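Local coordinates for single-strand binding protein (Thermus thermophilus, PDB 2CWA), which binds single-stranded DNA through OB-fold domains and probably recruits partner proteins to it during DNA replication, recombination and repair, at residues 68-71 / 72-76. Numbering follows the deposited sequence.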
# COMPACT_ATOMS: atom_id res chain seq x y z
N ASP A 68 -5.69 4.85 -22.70
CA ASP A 68 -6.34 4.07 -23.74
C ASP A 68 -5.53 2.86 -24.20
O ASP A 68 -5.70 2.38 -25.32
CB ASP A 68 -6.65 4.96 -24.95
CG ASP A 68 -7.44 6.20 -24.58
OD1 ASP A 68 -8.58 6.07 -24.09
OD2 ASP A 68 -6.90 7.32 -24.77
N LEU A 69 -4.63 2.37 -23.34
CA LEU A 69 -3.82 1.21 -23.67
C LEU A 69 -3.98 0.06 -22.69
O LEU A 69 -3.64 -1.08 -23.00
CB LEU A 69 -2.33 1.58 -23.73
CG LEU A 69 -1.76 2.21 -25.00
CD1 LEU A 69 -2.31 3.62 -25.16
CD2 LEU A 69 -0.25 2.24 -24.92
N LEU A 70 -4.49 0.36 -21.50
CA LEU A 70 -4.65 -0.67 -20.47
C LEU A 70 -6.11 -1.08 -20.26
O LEU A 70 -7.00 -0.23 -20.17
CB LEU A 70 -4.07 -0.16 -19.15
CG LEU A 70 -2.65 0.43 -19.22
CD1 LEU A 70 -2.26 0.91 -17.83
CD2 LEU A 70 -1.66 -0.59 -19.74
N ASP A 71 -6.34 -2.39 -20.18
CA ASP A 71 -7.69 -2.91 -19.98
C ASP A 71 -7.74 -3.79 -18.74
O ASP A 71 -6.71 -4.18 -18.18
CB ASP A 71 -8.12 -3.73 -21.20
CG ASP A 71 -9.62 -3.66 -21.45
OD1 ASP A 71 -10.40 -3.62 -20.48
OD2 ASP A 71 -10.01 -3.63 -22.64
N GLN A 72 -8.96 -4.11 -18.30
CA GLN A 72 -9.16 -4.97 -17.14
C GLN A 72 -8.39 -6.27 -17.38
O GLN A 72 -8.34 -6.77 -18.50
CB GLN A 72 -10.66 -5.27 -16.97
CG GLN A 72 -11.01 -6.20 -15.82
CD GLN A 72 -12.51 -6.48 -15.75
OE1 GLN A 72 -13.10 -6.96 -16.71
NE2 GLN A 72 -13.12 -6.16 -14.62
N GLY A 73 -7.78 -6.81 -16.33
CA GLY A 73 -7.05 -8.06 -16.47
C GLY A 73 -5.56 -7.91 -16.73
O GLY A 73 -4.77 -8.79 -16.37
N GLN A 74 -5.17 -6.81 -17.36
CA GLN A 74 -3.76 -6.56 -17.67
C GLN A 74 -2.88 -6.63 -16.43
O GLN A 74 -3.20 -6.07 -15.39
CB GLN A 74 -3.61 -5.17 -18.30
CG GLN A 74 -2.17 -4.75 -18.56
CD GLN A 74 -1.55 -5.46 -19.74
OE1 GLN A 74 -2.01 -5.33 -20.88
NE2 GLN A 74 -0.49 -6.23 -19.49
N LEU A 75 -1.75 -7.33 -16.53
CA LEU A 75 -0.85 -7.41 -15.39
C LEU A 75 0.10 -6.22 -15.52
O LEU A 75 0.58 -5.95 -16.61
CB LEU A 75 -0.05 -8.71 -15.40
CG LEU A 75 -0.89 -10.00 -15.37
CD1 LEU A 75 0.02 -11.19 -15.09
CD2 LEU A 75 -1.96 -9.89 -14.29
N VAL A 76 0.35 -5.52 -14.42
CA VAL A 76 1.24 -4.37 -14.46
C VAL A 76 2.16 -4.32 -13.25
O VAL A 76 1.85 -4.87 -12.19
CB VAL A 76 0.45 -3.03 -14.47
CG1 VAL A 76 -0.45 -2.96 -15.69
CG2 VAL A 76 -0.36 -2.89 -13.21
O HOH W 1 -4.57 -3.98 -21.49
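Asp-71 and Gln-74 close a type II beta turn: the backbone N of Gln-74 donates to Asp-71 O at 3.2 Å, with an N-H...O angle of 159° and the donor tilted out of the carbonyl plane. Gly-73 occupies the third position in a positive-phi conformation, where a CB would be jammed against the carbonyl oxygen of Gln-72. On the flank of the turn the Asp-71 carboxylate folds back on its own peptide link, OD1 accepting from Gln-72 N at 2.7 Å through its anti lone pair; at 139° this short bond is clearly bent. The other oxygen, OD2, forms a salt bridge with Arg-17, so the two carboxylate oxygens have different partners. Gln-74 lays CB 3.3 Å from Asp-71 O, and its chain then bends at chi2 (74°), bringing the amide back alongside the backbone. There NE2 donates to Leu-75 O at 3.1 Å, nearly in the amide's own plane, while OE1 accepts from a water at 3.0 Å. That water in turn accepts from Asp-71 N at 2.7 Å, bridging the two limbs of the turn; these bonds at both ends of the amide fix its rotation. The turn leads directly into strand 75-85 of the first OB-fold domain, whose beginning pairs antiparallel with strand 5-22. Beneath the polar layer, Leu-70 CD2 approaches Gln-74 CG at 4.4 Å, and the buried Leu-70 also packs on Leu-14 and Leu-104. The bond from CA to CB of Gln-72 instead leads away from 68-71, and the extended chain beyond it lets NE2 donate to Ala-15 O.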